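Local coordinates for ATP-dependent 6-phosphofructokinase isozyme 2 (PDB 3UMO), which catalyses the ATP-dependent phosphorylation of fructose 6-phosphate to fructose 1,6-bisphosphate, the first committing step of glycolysis, at residues 15-20 with 28-33; 20-25 with 95-100; 35-40 with 71-76; 45-50 with 292-297; 244-249 with 286-291. All blocks are in the same frame, centred on the assembly; numbering follows the deposited sequence. Where two conformers were deposited one is given.

Interaction 1: 15-20 with 28-33; sequences SATITP and LRCTAP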
# COMPACT_ATOMS: atom_id res chain seq x y z
N SER A 15 -6.13 21.27 1.83
CA SER A 15 -7.32 20.58 2.27
C SER A 15 -6.90 19.38 3.10
O SER A 15 -6.07 18.58 2.66
CB SER A 15 -8.15 20.09 1.08
OG SER A 15 -8.75 21.17 0.39
N ALA A 16 -7.46 19.24 4.29
CA ALA A 16 -7.23 18.04 5.09
C ALA A 16 -8.53 17.25 5.13
O ALA A 16 -9.57 17.75 5.56
CB ALA A 16 -6.80 18.40 6.50
N THR A 17 -8.47 16.01 4.66
CA THR A 17 -9.66 15.17 4.61
C THR A 17 -9.42 13.80 5.22
O THR A 17 -8.26 13.41 5.47
CB THR A 17 -10.16 15.01 3.16
OG1 THR A 17 -11.40 14.30 3.16
CG2 THR A 17 -9.14 14.26 2.31
N ILE A 18 -10.51 13.07 5.46
CA ILE A 18 -10.46 11.77 6.11
C ILE A 18 -11.16 10.73 5.23
O ILE A 18 -12.19 11.03 4.62
CB ILE A 18 -11.14 11.83 7.50
CG1 ILE A 18 -10.41 12.82 8.41
CG2 ILE A 18 -11.17 10.47 8.15
CD1 ILE A 18 -11.20 13.18 9.67
N THR A 19 -10.60 9.53 5.17
CA THR A 19 -11.24 8.43 4.45
C THR A 19 -10.97 7.12 5.21
O THR A 19 -9.98 7.02 5.93
CB THR A 19 -10.74 8.38 2.97
OG1 THR A 19 -11.65 7.61 2.16
CG2 THR A 19 -9.33 7.81 2.88
N PRO A 20 -11.88 6.14 5.12
CA PRO A 20 -11.69 4.94 5.96
C PRO A 20 -10.52 4.05 5.54
O PRO A 20 -9.81 3.54 6.40
CB PRO A 20 -13.01 4.18 5.78
CG PRO A 20 -13.99 5.21 5.35
CD PRO A 20 -13.21 6.17 4.50
N LEU A 28 -12.39 6.83 -3.50
CA LEU A 28 -12.25 6.93 -2.06
C LEU A 28 -13.09 8.11 -1.58
O LEU A 28 -12.78 9.27 -1.89
CB LEU A 28 -10.78 7.09 -1.66
CG LEU A 28 -9.89 5.99 -2.25
CD1 LEU A 28 -8.42 6.28 -1.97
CD2 LEU A 28 -10.28 4.62 -1.71
N ARG A 29 -14.16 7.81 -0.86
CA ARG A 29 -15.06 8.84 -0.33
C ARG A 29 -14.36 9.55 0.81
O ARG A 29 -14.07 8.94 1.85
CB ARG A 29 -16.39 8.24 0.15
CG ARG A 29 -17.33 7.82 -0.97
CD ARG A 29 -18.73 7.50 -0.43
NE ARG A 29 -19.61 8.67 -0.36
CZ ARG A 29 -20.04 9.23 0.77
NH1 ARG A 29 -19.68 8.71 1.94
NH2 ARG A 29 -20.83 10.29 0.73
N CYS A 30 -14.10 10.83 0.61
CA CYS A 30 -13.38 11.64 1.58
C CYS A 30 -14.32 12.64 2.23
O CYS A 30 -15.24 13.15 1.59
CB CYS A 30 -12.24 12.37 0.90
SG CYS A 30 -10.98 11.24 0.32
N THR A 31 -14.09 12.91 3.51
CA THR A 31 -14.92 13.88 4.23
C THR A 31 -14.71 15.30 3.71
O THR A 31 -13.70 15.60 3.06
CB THR A 31 -14.64 13.86 5.74
OG1 THR A 31 -13.24 14.06 5.98
CG2 THR A 31 -15.07 12.52 6.34
N ALA A 32 -15.68 16.17 3.99
CA ALA A 32 -15.59 17.58 3.63
C ALA A 32 -14.30 18.12 4.24
O ALA A 32 -14.08 18.00 5.45
CB ALA A 32 -16.79 18.34 4.16
N PRO A 33 -13.44 18.71 3.41
CA PRO A 33 -12.09 19.05 3.89
C PRO A 33 -12.07 20.21 4.88
O PRO A 33 -12.91 21.12 4.81
CB PRO A 33 -11.37 19.46 2.61
CG PRO A 33 -12.46 19.95 1.70
CD PRO A 33 -13.64 19.08 2.00
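T17 and T31 meet through hydroxyls that reach past each other for backbone groups of the opposing segment. OG1 of T17 stands anti to its own backbone N (chi1 -174°) and donates to the carbonyl O of T31 over 2.6 Å, tilted only slightly from the carbonyl plane. In T31 the hydroxyl sits between the backbone N and carbonyl carbon, where OG1 receives the amide N of I18 at 3.0 Å. A backbone bond of 2.9 Å from T31 N to I18 O closes this pairing; the T31 side chain lies obliquely across that of I18, CB of I18 being 3.4 Å from OG1 of T31. Strand 12-19 belongs to the mixed sheet that forms the lid of this ribokinase-family kinase, and 28-33 runs back beside it, with L28 and R29 pairing in a parallel ladder with a strand of the second subunit. T19 repeats the hydroxyl-to-backbone theme: its OG1 donates to R29 O over 2.8 Å from well above the carbonyl plane. SG of C30 rests 3.9 Å from CB of T19, and M108 of the second subunit packs on T17 and C30. CB of P33 lies against CB of S15 at 3.6 Å.

Interaction 2: 20-25 with 95-100; sequences PQIYPE and VHVEAS. With ATP (adenosine-5'-triphosphate), chain H.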
# COMPACT_ATOMS: atom_id res chain seq x y z
N PRO A 20 -11.88 6.14 5.12
CA PRO A 20 -11.69 4.94 5.96
C PRO A 20 -10.52 4.05 5.54
O PRO A 20 -9.81 3.54 6.40
CB PRO A 20 -13.01 4.18 5.78
CG PRO A 20 -13.99 5.21 5.35
CD PRO A 20 -13.21 6.17 4.50
N GLN A 21 -10.34 3.86 4.24
CA GLN A 21 -9.30 2.96 3.76
C GLN A 21 -8.60 3.60 2.57
O GLN A 21 -9.13 4.53 1.95
CB GLN A 21 -9.91 1.61 3.34
CG GLN A 21 -10.71 0.89 4.42
CD GLN A 21 -9.84 0.05 5.34
OE1 GLN A 21 -8.64 -0.09 5.12
NE2 GLN A 21 -10.45 -0.51 6.39
N ILE A 22 -7.40 3.13 2.26
CA ILE A 22 -6.74 3.57 1.04
C ILE A 22 -6.40 2.38 0.15
O ILE A 22 -5.79 1.40 0.59
CB ILE A 22 -5.51 4.48 1.31
CG1 ILE A 22 -4.92 4.98 -0.02
CG2 ILE A 22 -4.47 3.76 2.14
CD1 ILE A 22 -4.01 6.19 0.14
N TYR A 23 -6.84 2.48 -1.09
CA TYR A 23 -6.61 1.45 -2.09
C TYR A 23 -6.81 2.11 -3.44
O TYR A 23 -7.44 3.17 -3.51
CB TYR A 23 -7.58 0.28 -1.90
CG TYR A 23 -9.04 0.68 -1.79
CD1 TYR A 23 -9.80 0.94 -2.92
CD2 TYR A 23 -9.65 0.79 -0.55
CE1 TYR A 23 -11.14 1.30 -2.82
CE2 TYR A 23 -10.99 1.14 -0.43
CZ TYR A 23 -11.73 1.40 -1.57
OH TYR A 23 -13.05 1.75 -1.45
N PRO A 24 -6.25 1.51 -4.50
CA PRO A 24 -6.35 2.15 -5.81
C PRO A 24 -7.62 1.77 -6.55
O PRO A 24 -8.41 0.94 -6.09
CB PRO A 24 -5.13 1.58 -6.55
CG PRO A 24 -4.98 0.20 -5.97
CD PRO A 24 -5.36 0.34 -4.51
N GLU A 25 -7.79 2.43 -7.70
CA GLU A 25 -8.86 2.17 -8.67
C GLU A 25 -10.23 2.74 -8.29
O GLU A 25 -10.83 3.49 -9.06
CB GLU A 25 -8.94 0.68 -9.03
CG GLU A 25 -9.75 0.39 -10.29
CD GLU A 25 -9.06 0.82 -11.58
OE1 GLU A 25 -7.88 1.26 -11.53
OE2 GLU A 25 -9.69 0.70 -12.66
N VAL A 95 -4.43 13.55 3.40
CA VAL A 95 -5.45 12.53 3.62
C VAL A 95 -5.13 11.66 4.83
O VAL A 95 -4.09 10.99 4.87
CB VAL A 95 -5.60 11.60 2.40
CG1 VAL A 95 -6.74 10.60 2.62
CG2 VAL A 95 -5.83 12.40 1.14
N HIS A 96 -6.02 11.64 5.81
CA HIS A 96 -5.88 10.73 6.94
C HIS A 96 -6.67 9.45 6.68
O HIS A 96 -7.86 9.52 6.36
CB HIS A 96 -6.37 11.38 8.22
CG HIS A 96 -6.22 10.49 9.42
ND1 HIS A 96 -5.05 10.43 10.15
CD2 HIS A 96 -7.07 9.61 9.99
CE1 HIS A 96 -5.20 9.56 11.14
NE2 HIS A 96 -6.41 9.04 11.06
N VAL A 97 -6.02 8.30 6.80
CA VAL A 97 -6.69 7.02 6.64
C VAL A 97 -7.06 6.44 8.01
O VAL A 97 -6.18 6.10 8.81
CB VAL A 97 -5.84 6.02 5.83
CG1 VAL A 97 -6.64 4.76 5.56
CG2 VAL A 97 -5.39 6.65 4.51
N GLU A 98 -8.35 6.33 8.28
CA GLU A 98 -8.82 5.93 9.61
C GLU A 98 -8.37 4.52 10.02
O GLU A 98 -8.00 4.31 11.17
CB GLU A 98 -10.34 6.04 9.72
CG GLU A 98 -10.83 6.44 11.12
CD GLU A 98 -10.84 7.95 11.34
OE1 GLU A 98 -9.76 8.52 11.60
OE2 GLU A 98 -11.92 8.56 11.24
N ALA A 99 -8.38 3.58 9.08
CA ALA A 99 -8.07 2.19 9.43
C ALA A 99 -6.62 1.97 9.89
O ALA A 99 -6.34 1.10 10.72
CB ALA A 99 -8.42 1.27 8.28
N SER A 100 -5.69 2.75 9.34
CA SER A 100 -4.27 2.57 9.63
C SER A 100 -3.69 3.69 10.49
O SER A 100 -2.63 3.53 11.10
CB SER A 100 -3.50 2.50 8.32
OG SER A 100 -3.68 3.71 7.60
PG ATP H . -19.30 3.49 -6.61
O1G ATP H . -19.59 3.24 -8.06
O2G ATP H . -19.62 4.96 -6.34
O3G ATP H . -20.13 2.61 -5.71
PB ATP H . -16.70 2.44 -6.98
O1B ATP H . -15.30 2.90 -6.39
O2B ATP H . -16.63 2.42 -8.52
O3B ATP H . -17.78 3.41 -6.34
PA ATP H . -16.47 0.29 -5.27
O1A ATP H . -16.35 1.29 -4.14
O2A ATP H . -17.40 -0.88 -4.86
O3A ATP H . -17.03 0.98 -6.51
O5' ATP H . -15.01 -0.28 -5.62
C5' ATP H . -14.61 -0.46 -6.93
C4' ATP H . -13.25 -0.94 -7.11
O4' ATP H . -12.45 -0.42 -6.03
C3' ATP H . -13.22 -2.40 -6.95
O3' ATP H . -13.27 -3.02 -8.17
C2' ATP H . -11.95 -2.68 -6.27
O2' ATP H . -10.97 -2.85 -7.20
C1' ATP H . -11.67 -1.46 -5.48
N9 ATP H . -11.97 -1.61 -4.06
C8 ATP H . -13.15 -1.29 -3.50
N7 ATP H . -13.07 -1.56 -2.17
C5 ATP H . -11.84 -2.04 -1.91
C6 ATP H . -11.21 -2.47 -0.73
N6 ATP H . -11.96 -2.44 0.58
N1 ATP H . -9.94 -2.91 -0.80
C2 ATP H . -9.28 -2.94 -1.98
N3 ATP H . -9.86 -2.53 -3.12
C4 ATP H . -11.13 -2.08 -3.11
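The carbonyl O of P20 accepts the amide N of A99 at 3.0 Å, with an N-H...O angle of 150° and the donor slightly tilted from the carbonyl plane. The same oxygen is lined by carbon: CG1 of V97 lies 3.5 Å from it. This bond fastens the loop after strand 12-19 to the residues just past strand 93-97 in the lid sheet. Next to it, chi2 of Q21 (-85°) bends the chain and brings CD to the A99 methyl, with NE2 of Q21 3.3 Å from A99 CB. That NE2 is hydrogen-bonded to A99 O of the third subunit, and A99 O here receives the matching Q21 of that chain. I22 adds an apolar touch, its CG2 meeting CG2 of V97 at 3.8 Å, the two side chains crossing at about a right angle. The Y23 ring carries the adenine of an ATP over one face, with C5 of the nucleotide 3.4 Å above the ring centre. That ATP is also hydrogen-bonded to K27 N and to K189 NZ of the second subunit. The polar end of Q21 is thus satisfied between subunits, while the contact within the chain rests on one backbone bond and apolar touches.

Interaction 3: 35-40 with 71-76; sequences FEPGGG and SLLADE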
# COMPACT_ATOMS: atom_id res chain seq x y z
N PHE A 35 -9.82 23.34 5.74
CA PHE A 35 -8.80 24.11 5.04
C PHE A 35 -7.78 24.69 6.00
O PHE A 35 -8.13 25.10 7.11
CB PHE A 35 -9.42 25.21 4.18
CG PHE A 35 -10.38 24.70 3.15
CD1 PHE A 35 -9.91 23.98 2.06
CD2 PHE A 35 -11.75 24.91 3.27
CE1 PHE A 35 -10.78 23.49 1.09
CE2 PHE A 35 -12.63 24.41 2.31
CZ PHE A 35 -12.14 23.71 1.22
N GLU A 36 -6.53 24.72 5.58
CA GLU A 36 -5.47 25.28 6.41
C GLU A 36 -4.44 25.99 5.52
O GLU A 36 -4.28 25.64 4.35
CB GLU A 36 -4.79 24.20 7.25
CG GLU A 36 -3.82 23.32 6.47
CD GLU A 36 -3.55 22.00 7.16
OE1 GLU A 36 -4.28 21.65 8.12
OE2 GLU A 36 -2.60 21.29 6.73
N PRO A 37 -3.75 26.99 6.09
CA PRO A 37 -2.70 27.68 5.34
C PRO A 37 -1.53 26.76 5.03
O PRO A 37 -1.12 25.95 5.87
CB PRO A 37 -2.25 28.78 6.31
CG PRO A 37 -3.43 29.00 7.20
CD PRO A 37 -4.01 27.63 7.39
N GLY A 38 -1.00 26.87 3.82
CA GLY A 38 0.13 26.06 3.44
C GLY A 38 1.24 26.92 2.87
O GLY A 38 0.98 28.03 2.41
N GLY A 39 2.46 26.42 2.92
CA GLY A 39 3.59 27.15 2.37
C GLY A 39 4.66 27.36 3.42
O GLY A 39 4.35 27.55 4.60
N GLY A 40 5.91 27.33 2.98
CA GLY A 40 7.05 27.40 3.87
C GLY A 40 7.07 28.62 4.76
O GLY A 40 6.97 28.50 5.99
N SER A 71 -7.91 34.86 4.98
CA SER A 71 -8.87 34.87 6.08
C SER A 71 -8.46 33.93 7.22
O SER A 71 -8.66 34.24 8.39
CB SER A 71 -10.26 34.50 5.58
OG SER A 71 -11.16 34.29 6.66
N LEU A 72 -7.89 32.78 6.86
CA LEU A 72 -7.44 31.81 7.85
C LEU A 72 -6.31 32.39 8.68
O LEU A 72 -6.26 32.19 9.90
CB LEU A 72 -6.99 30.51 7.19
CG LEU A 72 -8.11 29.62 6.65
CD1 LEU A 72 -7.54 28.43 5.91
CD2 LEU A 72 -9.03 29.16 7.79
N LEU A 73 -5.41 33.11 8.03
CA LEU A 73 -4.27 33.71 8.72
C LEU A 73 -4.73 34.85 9.63
O LEU A 73 -4.16 35.05 10.71
CB LEU A 73 -3.21 34.19 7.73
CG LEU A 73 -2.49 33.02 7.05
CD1 LEU A 73 -1.63 33.50 5.88
CD2 LEU A 73 -1.64 32.26 8.06
N ALA A 74 -5.74 35.59 9.19
CA ALA A 74 -6.31 36.66 10.00
C ALA A 74 -6.90 36.08 11.28
O ALA A 74 -6.72 36.64 12.36
CB ALA A 74 -7.38 37.40 9.22
N ASP A 75 -7.59 34.95 11.15
CA ASP A 75 -8.19 34.27 12.29
C ASP A 75 -7.12 33.74 13.25
O ASP A 75 -7.38 33.57 14.44
CB ASP A 75 -9.10 33.13 11.82
CG ASP A 75 -10.35 33.64 11.11
OD1 ASP A 75 -10.66 34.85 11.22
OD2 ASP A 75 -11.04 32.83 10.46
N GLU A 76 -5.93 33.48 12.72
CA GLU A 76 -4.82 33.00 13.53
C GLU A 76 -3.96 34.15 14.03
O GLU A 76 -2.94 33.94 14.68
CB GLU A 76 -3.97 32.00 12.74
CG GLU A 76 -4.72 30.73 12.40
CD GLU A 76 -3.85 29.70 11.71
OE1 GLU A 76 -2.68 30.02 11.40
OE2 GLU A 76 -4.34 28.57 11.50
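P37 carries the tight part of this contact, its ring packed on L72 and L73 of helix 63-75. Strand 34-38, at the edge of the lid sheet, here leads into G38-G40 at the start of helix 40-50 of the ribokinase-type alpha/beta domain, and it crosses helix 71-75 at a right angle, the axes 8.3 Å apart. CG of P37 touches both leucines, 3.9 Å from CB of L72 and 3.8 Å from CD2 of L73. The L72 side chain crosses the ring obliquely, whereas L73 slides past it in the opposite direction. CD1 of L72 lies against the F35 backbone, 3.6 Å from the carbonyl O of F35. An alanine in place of P37 would keep the CB touch on L73 but would probably open a gap beside CB and CD1 of L72 and CD2 of L73, where CG and CD had filled the space. I42 and R46 of helix 40-50 also pack against P37 and L73. The F35 side chain and E76 are held more loosely. CB of F35 comes no nearer than 4.1 Å to CD1 of L72, and the F35 ring leads away, meeting H68 and, on the second subunit, W88. At the other margin the partly exposed E76 places OE2 4.2 Å from CD of P37, while its OE1 forms a salt bridge with NE of R46.

Interaction 4: 45-50 with 292-297; sequences ARAIAH and TRLCSH. With K (potassium ion), chain F.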
# COMPACT_ATOMS: atom_id res chain seq x y z
N ALA A 45 5.86 31.67 9.82
CA ALA A 45 5.16 32.75 10.51
C ALA A 45 4.17 32.22 11.56
O ALA A 45 4.03 32.78 12.65
CB ALA A 45 4.45 33.66 9.52
N ARG A 46 3.47 31.14 11.22
CA ARG A 46 2.54 30.52 12.15
C ARG A 46 3.26 29.93 13.36
O ARG A 46 2.82 30.09 14.51
CB ARG A 46 1.68 29.47 11.45
CG ARG A 46 0.80 30.03 10.34
CD ARG A 46 0.10 28.92 9.57
NE ARG A 46 -0.98 28.31 10.34
CZ ARG A 46 -1.20 27.00 10.41
NH1 ARG A 46 -0.41 26.16 9.75
NH2 ARG A 46 -2.20 26.53 11.14
N ALA A 47 4.39 29.27 13.11
CA ALA A 47 5.19 28.70 14.20
C ALA A 47 5.69 29.79 15.12
O ALA A 47 5.71 29.64 16.35
CB ALA A 47 6.37 27.90 13.64
N ILE A 48 6.09 30.91 14.53
CA ILE A 48 6.59 32.03 15.32
C ILE A 48 5.49 32.56 16.24
O ILE A 48 5.74 32.85 17.41
CB ILE A 48 7.17 33.14 14.42
CG1 ILE A 48 8.56 32.71 13.94
CG2 ILE A 48 7.22 34.47 15.16
CD1 ILE A 48 9.16 33.60 12.84
N ALA A 49 4.27 32.64 15.72
CA ALA A 49 3.13 33.04 16.54
C ALA A 49 2.92 32.07 17.71
O ALA A 49 2.71 32.51 18.85
CB ALA A 49 1.86 33.12 15.69
N HIS A 50 2.99 30.77 17.45
CA HIS A 50 2.84 29.77 18.51
C HIS A 50 3.89 29.95 19.59
O HIS A 50 3.62 29.75 20.78
CB HIS A 50 2.95 28.35 17.96
CG HIS A 50 1.80 27.94 17.09
ND1 HIS A 50 0.83 28.83 16.69
CD2 HIS A 50 1.47 26.74 16.55
CE1 HIS A 50 -0.06 28.19 15.94
NE2 HIS A 50 0.31 26.93 15.84
N THR A 292 -0.90 18.03 10.73
CA THR A 292 -0.10 19.16 10.27
C THR A 292 0.19 20.22 11.34
O THR A 292 0.85 21.21 11.06
CB THR A 292 -0.78 19.86 9.08
OG1 THR A 292 -2.07 20.33 9.49
CG2 THR A 292 -0.95 18.89 7.92
N ARG A 293 -0.30 20.00 12.55
CA ARG A 293 -0.12 20.95 13.63
C ARG A 293 1.35 21.21 13.90
O ARG A 293 2.15 20.28 13.96
CB ARG A 293 -0.80 20.43 14.90
CG ARG A 293 -2.27 20.09 14.72
CD ARG A 293 -2.82 19.32 15.91
NE ARG A 293 -2.65 20.06 17.16
CZ ARG A 293 -2.61 19.49 18.36
NH1 ARG A 293 -2.72 18.17 18.48
NH2 ARG A 293 -2.45 20.24 19.44
N LEU A 294 1.69 22.48 14.04
CA LEU A 294 3.07 22.87 14.29
C LEU A 294 3.40 22.77 15.77
O LEU A 294 2.63 22.24 16.56
CB LEU A 294 3.31 24.29 13.79
CG LEU A 294 2.83 24.56 12.36
CD1 LEU A 294 2.89 26.03 12.03
CD2 LEU A 294 3.64 23.74 11.37
N CYS A 295 4.57 23.28 16.13
CA CYS A 295 5.03 23.26 17.52
C CYS A 295 4.15 24.09 18.46
O CYS A 295 3.65 25.15 18.08
CB CYS A 295 6.47 23.80 17.58
SG CYS A 295 6.63 25.50 16.94
N SER A 296 3.97 23.61 19.69
CA SER A 296 3.30 24.40 20.71
C SER A 296 4.36 25.02 21.62
O SER A 296 5.44 24.46 21.80
CB SER A 296 2.35 23.53 21.55
OG SER A 296 3.08 22.65 22.38
N HIS A 297 4.03 26.17 22.21
CA HIS A 297 4.96 26.85 23.12
C HIS A 297 5.42 25.97 24.28
O HIS A 297 6.62 25.91 24.58
CB HIS A 297 4.34 28.14 23.66
CG HIS A 297 5.19 28.82 24.69
ND1 HIS A 297 5.19 28.46 26.02
CD2 HIS A 297 6.07 29.85 24.58
CE1 HIS A 297 6.03 29.22 26.69
NE2 HIS A 297 6.58 30.08 25.84
K K F . 2.78 17.49 13.41
O HOH W 1 1.42 27.25 21.36
O HOH W 2 -0.44 24.33 13.85
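H50, L294 and C295 carry most of the contact. The H50 ring turns its edge to the loop: CD2 approaches the carbonyl O of C295 to 3.1 Å, with the oxygen close to the ring plane. CB of L294 lies 4.1 Å from CD2 of H50, the two side chains crossing at about a right angle. Also near the ring plane, a water forms a weak bond with NE2 of H50 and accepts the amide N of L294 at 2.8 Å. L294 reaches the helix with CD1, 3.7 Å from both CB of R46 and the backbone N of A47, and crosses the R46 side chain at about a right angle. C295 holds SG between its backbone N and carbonyl carbon (chi1 58°), where the sulfur rests 4.1 Å from CB of A47. At the far end, a second water accepts the amide N of H297 and donates weakly to H50 O. S296 caps the helix beginning at H297. The loop backed by helix 40-50 also delivers the carbonyl O of R293, 2.9 Å from the potassium ion, as part of the monovalent cation site conserved in the ribokinase family.

Interaction 5: 244-249 with 286-291; sequences PPVKSQ and ATLNQG. With K (potassium ion), chain F; ATP (adenosine-5'-triphosphate), chain E.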
# COMPACT_ATOMS: atom_id res chain seq x y z
N PRO A 244 15.41 14.74 22.66
CA PRO A 244 15.22 13.68 23.64
C PRO A 244 14.48 12.50 23.02
O PRO A 244 13.82 12.66 21.98
CB PRO A 244 14.36 14.35 24.73
CG PRO A 244 13.71 15.51 24.05
CD PRO A 244 14.69 15.98 23.02
N PRO A 245 14.61 11.31 23.63
CA PRO A 245 14.02 10.09 23.07
C PRO A 245 12.53 9.99 23.36
O PRO A 245 12.11 9.22 24.22
CB PRO A 245 14.79 8.96 23.77
CG PRO A 245 15.24 9.56 25.06
CD PRO A 245 15.45 11.03 24.81
N VAL A 246 11.75 10.78 22.63
CA VAL A 246 10.29 10.75 22.70
C VAL A 246 9.74 10.40 21.33
O VAL A 246 10.26 10.87 20.32
CB VAL A 246 9.73 12.12 23.15
CG1 VAL A 246 8.21 12.06 23.26
CG2 VAL A 246 10.36 12.53 24.48
N LYS A 247 8.70 9.58 21.31
CA LYS A 247 8.13 9.09 20.05
C LYS A 247 7.44 10.18 19.24
O LYS A 247 6.60 10.92 19.75
CB LYS A 247 7.15 7.95 20.32
CG LYS A 247 6.62 7.28 19.06
CD LYS A 247 5.51 6.29 19.40
CE LYS A 247 4.17 6.79 18.88
NZ LYS A 247 3.02 6.22 19.65
N SER A 248 7.79 10.26 17.96
CA SER A 248 7.14 11.20 17.06
C SER A 248 5.75 10.67 16.71
O SER A 248 5.59 9.48 16.40
CB SER A 248 7.98 11.37 15.79
OG SER A 248 7.22 11.97 14.75
N GLN A 249 4.74 11.54 16.80
CA GLN A 249 3.39 11.19 16.39
C GLN A 249 3.18 11.48 14.90
O GLN A 249 2.51 10.72 14.19
CB GLN A 249 2.37 11.95 17.24
CG GLN A 249 2.38 11.57 18.71
CD GLN A 249 1.95 10.13 18.94
OE1 GLN A 249 2.50 9.44 19.81
NE2 GLN A 249 0.97 9.66 18.18
N ALA A 286 7.03 19.92 17.29
CA ALA A 286 6.06 19.78 16.22
C ALA A 286 5.66 18.32 16.01
O ALA A 286 4.51 18.02 15.72
CB ALA A 286 6.59 20.38 14.93
N THR A 287 6.62 17.41 16.15
CA THR A 287 6.37 16.00 15.89
C THR A 287 5.47 15.35 16.93
O THR A 287 5.00 14.23 16.73
CB THR A 287 7.67 15.19 15.77
OG1 THR A 287 8.23 14.99 17.08
CG2 THR A 287 8.68 15.90 14.89
N LEU A 288 5.25 16.03 18.05
CA LEU A 288 4.43 15.46 19.12
C LEU A 288 2.93 15.59 18.84
O LEU A 288 2.11 14.88 19.42
CB LEU A 288 4.74 16.13 20.46
CG LEU A 288 6.21 16.03 20.86
CD1 LEU A 288 6.44 16.77 22.17
CD2 LEU A 288 6.62 14.57 20.96
N ASN A 289 2.60 16.52 17.96
CA ASN A 289 1.22 16.81 17.58
C ASN A 289 0.82 16.08 16.30
O ASN A 289 1.62 15.95 15.37
CB ASN A 289 1.02 18.31 17.38
CG ASN A 289 1.30 19.11 18.64
OD1 ASN A 289 1.13 18.61 19.75
ND2 ASN A 289 1.73 20.35 18.46
N GLN A 290 -0.41 15.59 16.27
CA GLN A 290 -0.91 14.83 15.14
C GLN A 290 -1.13 15.70 13.91
O GLN A 290 -1.35 16.90 14.02
CB GLN A 290 -2.21 14.11 15.50
N GLY A 291 -1.06 15.08 12.74
CA GLY A 291 -1.31 15.79 11.50
C GLY A 291 -0.35 16.93 11.23
O GLY A 291 0.85 16.82 11.48
K K F . 2.78 17.49 13.41
PG ATP E . 10.16 19.25 6.68
O1G ATP E . 10.34 20.45 5.82
O2G ATP E . 8.93 19.57 7.53
O3G ATP E . 9.97 17.99 5.91
PB ATP E . 12.84 19.04 7.21
O1B ATP E . 13.09 17.78 6.34
O2B ATP E . 13.30 20.36 6.55
O3B ATP E . 11.32 19.14 7.70
PA ATP E . 13.88 17.79 9.59
O1A ATP E . 13.22 16.53 9.12
O2A ATP E . 15.37 17.63 9.90
O3A ATP E . 13.68 18.94 8.56
O5' ATP E . 13.06 18.30 10.88
C5' ATP E . 13.56 19.36 11.62
C4' ATP E . 13.70 19.16 13.06
O4' ATP E . 12.48 18.56 13.55
C3' ATP E . 14.73 18.17 13.40
O3' ATP E . 15.98 18.74 13.46
C2' ATP E . 14.27 17.65 14.70
O2' ATP E . 14.49 18.57 15.69
C1' ATP E . 12.80 17.56 14.49
N9 ATP E . 12.41 16.24 13.98
C8 ATP E . 12.17 15.92 12.70
N7 ATP E . 11.84 14.61 12.66
C5 ATP E . 11.88 14.11 13.91
C6 ATP E . 11.63 12.84 14.46
N6 ATP E . 11.23 11.69 13.59
N1 ATP E . 11.76 12.68 15.79
C2 ATP E . 12.12 13.70 16.58
N3 ATP E . 12.36 14.92 16.09
C4 ATP E . 12.24 15.15 14.77
O HOH W 3 9.78 13.21 18.92
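A chi1 of 164° in S248 sets OG anti to the backbone N and 3.4 Å from CB of T287. In T287, chi1 of 75° places OG1 between its backbone N and carbonyl carbon and leaves CG2 facing the ATP adenine, 3.6 Å from its C4. OG1 of T287 is hydrogen-bonded to S284 O and also receives a water that donates as well to V246 O, so the hydroxyl links the helix end to the loop. The one direct hydrogen bond between the segments is short, from the amide N of Q249 to T287 O at 2.7 Å. An alanine at T287 would take away both OG1 and CG2, and would probably deprive S284 O of the threonine hydroxyl, leave the water without one of its two acceptors and open a gap beside the adenine. L288 leads back to the loop instead, its CD2 touching CG1 of V246 at 3.8 Å with the side chains crossing at about a right angle. CG of Q249 lies 3.4 Å from L288 O. A286 to N289 form a type I turn, and the turn and the residues after it bind potassium through the carbonyl O atoms of A286, N289 and G291. The two loops thus combine the ATP adenine pocket with the adjoining ribokinase-family monovalent cation site.

From the N terminus, interaction 1 closes the short return between strand 12-19 and residues 28-33. Interaction 2 begins inside it, at the shared P20, and reaches forward to 95-100, so the two cross; both belong to the lid and touch the second subunit. Interaction 3 is nested within the loop that interaction 2 closes and ties the lid's edge strand 34-38 to helix 63-75. Interaction 4 opens on helix 40-50, between the segments of interaction 3, and runs to 292-297, crossing interactions 2 and 3 and spanning most of the chain. Interaction 5 lies inside that long loop, joining the nucleotide and potassium loops, and shares the ion with interaction 4.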